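Minor capsid protein (Cafeteriavirus-dependent mavirus, PDB 6G42) forms the penton of the mavirus capsid, a single jelly-roll protein whose five-chain assembly probably closes the vertices of the icosahedral shell. Local coordinates at residues Ile61-Phe66 with Asn249-Arg254; Ser202-Glu207 with Thr236-Leu241. One frame throughout, in Å; residues are numbered along the deposited sequence.

Interaction 1 of 2, residues Ile61-Phe66 with Asn249-Arg254; sequences IRLPLF and NSILFR
Ile61 and Leu63 both bring their CD1 methyls to one atom, CD1 of Ile251. The approach differs: Leu63 CD1 meets Ile251 CD1 at 3.6 Å with the two side chains tip to tip, while Ile61 CD1 meets Ile251 CD1 at 3.8 Å with its side chain crossing that of Ile251 at about a right angle. In Ile61, CG1 sits between the backbone N and the carbonyl carbon (chi1 61°), and CD1 continues from it toward Ile251. Aliphatic chains suit this buried place because they fill it without bringing in polar atoms. Asn249 adds its amide, with ND2 4.1 Å from Leu63 CD1 and the two side chains again crossing; ND2 finds its polar partner in the carbonyl of Gln246.

Beneath these side chains Ile61 and Asn249 form an antiparallel hydrogen-bonded pair. Ile61 N donates to Asn249 O over 3.2 Å, and Asn249 N returns a bond to Ile61 O over 3.0 Å. This is the end of strand 49-62 against the start of strand 248-264, neighbours in a four-stranded sheet whose order, 8-15, 296-305, 49-62, 248-264, fits the BIDG sheet of a viral jelly roll. Ile251 and Leu63 meet residues of the facing sheet, among them Ile204, Tyr238 and Ile201, so the methyl cluster belongs to the interior of the sandwich.

After Arg62 the segment 61-66 leaves the strand, and Leu65 and Phe66 both bond to Met103 in a classic beta bulge. Arg62 and Ser250, by contrast, point away from the partner segment: Arg62 forms a salt bridge with Asp247 through NE and a cation-pi contact with Tyr104, while Ser250 OG is hydrogen-bonded to His59. Arg62 and Ser250 also pack against Arg163 and Glu196 of a second subunit.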
# COMPACT_ATOMS: atom_id res chain seq x y z
N ILE C 61 -6.60 23.25 8.30
CA ILE C 61 -5.55 24.26 8.33
C ILE C 61 -5.17 24.62 6.90
O ILE C 61 -5.60 23.96 5.96
CB ILE C 61 -4.29 23.74 9.03
CG1 ILE C 61 -3.72 22.53 8.29
CG2 ILE C 61 -4.61 23.39 10.48
CD1 ILE C 61 -2.30 22.21 8.67
N ARG C 62 -4.36 25.67 6.76
CA ARG C 62 -3.85 26.10 5.45
C ARG C 62 -2.33 26.05 5.43
O ARG C 62 -1.68 26.42 6.40
CB ARG C 62 -4.33 27.50 5.11
CG ARG C 62 -4.42 27.76 3.62
CD ARG C 62 -4.53 29.23 3.30
NE ARG C 62 -4.80 29.44 1.87
CZ ARG C 62 -4.77 30.62 1.26
NH1 ARG C 62 -4.48 31.74 1.92
NH2 ARG C 62 -5.03 30.69 -0.05
N LEU C 63 -1.76 25.60 4.31
CA LEU C 63 -0.31 25.54 4.14
C LEU C 63 0.10 26.10 2.78
O LEU C 63 -0.63 25.93 1.79
CB LEU C 63 0.18 24.09 4.27
CG LEU C 63 0.07 23.43 5.65
CD1 LEU C 63 0.45 21.96 5.54
CD2 LEU C 63 0.93 24.11 6.70
N PRO C 64 1.26 26.79 2.72
CA PRO C 64 1.74 27.28 1.43
C PRO C 64 2.31 26.18 0.55
O PRO C 64 2.84 25.18 1.05
CB PRO C 64 2.82 28.28 1.82
CG PRO C 64 3.29 27.85 3.16
CD PRO C 64 2.09 27.27 3.84
N LEU C 65 2.17 26.38 -0.76
CA LEU C 65 2.65 25.44 -1.77
C LEU C 65 3.99 25.83 -2.41
O LEU C 65 4.69 24.97 -2.95
CB LEU C 65 1.58 25.28 -2.86
CG LEU C 65 0.15 24.96 -2.43
CD1 LEU C 65 -0.66 24.50 -3.63
CD2 LEU C 65 0.09 23.90 -1.34
N PHE C 66 4.34 27.12 -2.38
CA PHE C 66 5.54 27.63 -3.06
C PHE C 66 6.08 28.87 -2.32
O PHE C 66 5.31 29.59 -1.67
CB PHE C 66 5.21 27.97 -4.51
CG PHE C 66 6.41 28.26 -5.37
CD1 PHE C 66 7.25 27.23 -5.78
CD2 PHE C 66 6.70 29.56 -5.78
CE1 PHE C 66 8.37 27.49 -6.58
CE2 PHE C 66 7.81 29.82 -6.58
CZ PHE C 66 8.65 28.79 -6.98
N ASN C 249 -5.65 21.56 4.14
CA ASN C 249 -5.33 20.18 4.48
C ASN C 249 -5.89 19.74 5.83
O ASN C 249 -6.28 20.56 6.67
CB ASN C 249 -3.80 19.97 4.48
CG ASN C 249 -3.19 20.11 3.10
OD1 ASN C 249 -3.29 19.22 2.27
ND2 ASN C 249 -2.55 21.25 2.85
N SER C 250 -5.94 18.42 5.99
CA SER C 250 -6.31 17.77 7.23
C SER C 250 -5.20 16.75 7.45
O SER C 250 -5.11 15.77 6.72
CB SER C 250 -7.67 17.09 7.09
OG SER C 250 -8.07 16.43 8.28
N ILE C 251 -4.33 17.00 8.42
CA ILE C 251 -3.10 16.23 8.59
C ILE C 251 -3.16 15.34 9.82
O ILE C 251 -3.12 15.83 10.95
CB ILE C 251 -1.87 17.16 8.66
CG1 ILE C 251 -1.74 17.92 7.33
CG2 ILE C 251 -0.61 16.35 8.94
CD1 ILE C 251 -0.68 19.00 7.31
N LEU C 252 -3.26 14.04 9.59
CA LEU C 252 -3.31 13.04 10.65
C LEU C 252 -1.94 12.38 10.84
O LEU C 252 -1.25 12.04 9.87
CB LEU C 252 -4.36 11.98 10.30
CG LEU C 252 -4.61 10.84 11.29
CD1 LEU C 252 -5.15 11.39 12.61
CD2 LEU C 252 -5.57 9.84 10.68
N PHE C 253 -1.54 12.22 12.11
CA PHE C 253 -0.36 11.44 12.49
C PHE C 253 -0.72 10.43 13.59
O PHE C 253 -1.42 10.77 14.54
CB PHE C 253 0.78 12.35 12.96
CG PHE C 253 1.91 11.61 13.61
CD1 PHE C 253 2.75 10.79 12.85
CD2 PHE C 253 2.13 11.69 14.98
CE1 PHE C 253 3.78 10.09 13.45
CE2 PHE C 253 3.17 10.99 15.58
CZ PHE C 253 4.00 10.19 14.81
N ARG C 254 -0.25 9.19 13.42
CA ARG C 254 -0.36 8.13 14.41
C ARG C 254 0.96 7.34 14.43
O ARG C 254 1.46 6.97 13.37
CB ARG C 254 -1.53 7.21 14.07
CG ARG C 254 -2.90 7.85 14.24
CD ARG C 254 -4.02 6.97 13.71
NE ARG C 254 -4.11 6.97 12.24
CZ ARG C 254 -4.99 6.26 11.53
NH1 ARG C 254 -5.88 5.48 12.12
NH2 ARG C 254 -4.97 6.35 10.20

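Interaction 2 of 2, residues Ser202-Glu207 with Thr236-Leu241; sequences SHIVIE and TNYKYL
Ser202 OG is held by several groups. Lys239 NZ donates to Ser202 OG over 2.8 Å, Gln298 NE2 of a third subunit makes another bond, and in the His203 conformer described, ND1 of that ring lies 3.0 Å from Ser202 OG as a further hydrogen-bond partner. A small hydroxyl suits such a site, since it can both give and accept. The contact pairs antiparallel strands 201-207 and 236-239, which fit the E and F strands in the CHEF sheet of the jelly roll, and a classic beta bulge puts Ser202 and His203 together opposite Tyr280.

Lys239 reaches the serine along a chain with CG anti to the backbone N (chi1 -173°) and a bend at chi2 (72°). On the way its CD lies over one face of the His203 imidazole, 3.7 Å from the ring centroid, a CH-pi contact that holds for this one of two conformers and is therefore tentative. A long aliphatic stem ending in a cation suits this place, since the ammonium reaches the hydroxyl while the methylenes can lie against the ring.

Ile204 and Tyr238 form the central hydrogen-bonded pair: Ile204 N donates to Tyr238 O over 2.8 Å, and Tyr238 N to Ile204 O over 2.9 Å. Tyr240 N extends the pairing to Ser202 O at 3.0 Å, while the phenol OH of Tyr240 is bonded to Gln242. On the face bearing Ile204 and Tyr238, which turns to the opposing sheet, Ile206 crosses Thr236 obliquely, its CD1 packing 3.8 Å from Thr236 CG2.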
# COMPACT_ATOMS: atom_id res chain seq x y z
N SER C 202 9.08 21.39 4.86
CA SER C 202 9.87 20.19 5.15
C SER C 202 9.28 19.37 6.30
O SER C 202 8.89 18.22 6.11
CB SER C 202 11.30 20.58 5.48
OG SER C 202 12.03 19.49 6.02
N HIS C 203 9.22 19.99 7.48
CA HIS C 203 8.79 19.33 8.72
C HIS C 203 7.76 20.18 9.46
O HIS C 203 7.69 21.39 9.25
CB HIS C 203 10.00 19.10 9.65
CG HIS C 203 10.77 17.84 9.36
ND1 HIS C 203 11.84 17.80 8.50
CD2 HIS C 203 10.64 16.59 9.87
CE1 HIS C 203 12.33 16.57 8.48
NE2 HIS C 203 11.62 15.82 9.29
N ILE C 204 6.96 19.52 10.30
CA ILE C 204 6.04 20.19 11.24
C ILE C 204 6.35 19.58 12.60
O ILE C 204 6.33 18.36 12.76
CB ILE C 204 4.55 19.95 10.90
CG1 ILE C 204 4.20 20.60 9.55
CG2 ILE C 204 3.64 20.50 12.00
CD1 ILE C 204 2.84 20.20 9.00
N VAL C 205 6.61 20.44 13.57
CA VAL C 205 7.17 20.07 14.86
C VAL C 205 6.25 20.54 15.97
O VAL C 205 5.59 21.57 15.83
CB VAL C 205 8.56 20.72 15.03
CG1 VAL C 205 9.07 20.65 16.46
CG2 VAL C 205 9.57 20.09 14.08
N ILE C 206 6.21 19.77 17.06
CA ILE C 206 5.64 20.22 18.34
C ILE C 206 6.81 20.55 19.27
O ILE C 206 7.65 19.69 19.53
CB ILE C 206 4.77 19.13 18.99
CG1 ILE C 206 3.55 18.84 18.12
CG2 ILE C 206 4.32 19.56 20.39
CD1 ILE C 206 2.72 17.65 18.56
N GLU C 207 6.83 21.79 19.77
CA GLU C 207 7.86 22.26 20.73
C GLU C 207 7.26 22.85 22.01
O GLU C 207 6.06 23.16 22.08
CB GLU C 207 8.84 23.25 20.07
CG GLU C 207 8.23 24.39 19.27
CD GLU C 207 9.26 25.22 18.51
OE1 GLU C 207 10.29 24.66 18.05
OE2 GLU C 207 9.04 26.43 18.33
N THR C 236 8.03 16.02 18.65
CA THR C 236 7.92 15.13 17.49
C THR C 236 8.26 15.88 16.21
O THR C 236 8.17 17.11 16.16
CB THR C 236 6.52 14.44 17.40
OG1 THR C 236 6.55 13.39 16.42
CG2 THR C 236 5.42 15.44 17.03
N ASN C 237 8.68 15.12 15.20
CA ASN C 237 9.02 15.63 13.87
C ASN C 237 8.15 14.93 12.85
O ASN C 237 8.40 13.77 12.53
CB ASN C 237 10.46 15.29 13.51
CG ASN C 237 11.46 16.24 14.11
OD1 ASN C 237 11.38 16.58 15.29
ND2 ASN C 237 12.44 16.64 13.31
N TYR C 238 7.14 15.62 12.35
CA TYR C 238 6.32 15.09 11.26
C TYR C 238 6.92 15.60 9.96
O TYR C 238 6.99 16.80 9.74
CB TYR C 238 4.87 15.56 11.40
CG TYR C 238 3.97 15.07 10.29
CD1 TYR C 238 3.36 13.83 10.37
CD2 TYR C 238 3.72 15.86 9.17
CE1 TYR C 238 2.52 13.38 9.35
CE2 TYR C 238 2.89 15.42 8.15
CZ TYR C 238 2.29 14.18 8.25
OH TYR C 238 1.47 13.73 7.25
N LYS C 239 7.37 14.68 9.11
CA LYS C 239 7.79 15.01 7.76
C LYS C 239 6.56 15.27 6.89
O LYS C 239 5.65 14.45 6.86
CB LYS C 239 8.61 13.88 7.15
CG LYS C 239 9.24 14.21 5.80
CD LYS C 239 10.39 15.19 5.97
CE LYS C 239 10.88 15.76 4.66
NZ LYS C 239 11.83 16.87 4.95
N TYR C 240 6.55 16.41 6.20
CA TYR C 240 5.45 16.77 5.31
C TYR C 240 5.82 16.51 3.84
O TYR C 240 6.96 16.69 3.43
CB TYR C 240 5.06 18.23 5.52
CG TYR C 240 3.88 18.65 4.69
CD1 TYR C 240 2.58 18.28 5.05
CD2 TYR C 240 4.05 19.41 3.54
CE1 TYR C 240 1.49 18.66 4.28
CE2 TYR C 240 2.97 19.80 2.76
CZ TYR C 240 1.69 19.42 3.13
OH TYR C 240 0.63 19.81 2.35
N LEU C 241 4.83 16.07 3.07
CA LEU C 241 4.95 15.88 1.63
C LEU C 241 3.72 16.47 0.93
O LEU C 241 2.59 16.20 1.33
CB LEU C 241 5.06 14.39 1.31
CG LEU C 241 6.21 13.63 1.98
CD1 LEU C 241 5.99 12.13 1.85
CD2 LEU C 241 7.55 14.03 1.39

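Overall arrangement
Both contacts are largely buried, but they belong to opposite sheets of the jelly roll, and interaction 2 is nested in the chain between the segments of interaction 1. Their centres are 11 Å apart, and they meet inside the sandwich: Ile251 CG2 packs 3.7 Å from Tyr238 CZ, and Leu63 CD1 packs 3.7 Å from Tyr240 CE1. Interaction 1 has a single bridged pair where a strand ends, supplemented by a small aliphatic cluster and the flank of Asn249. Interaction 2 pairs strands over a longer run and buries more surface, 541 against 224 Å². It also carries a polar cluster that a third subunit joins, whereas interaction 1 meets the second subunit through packing.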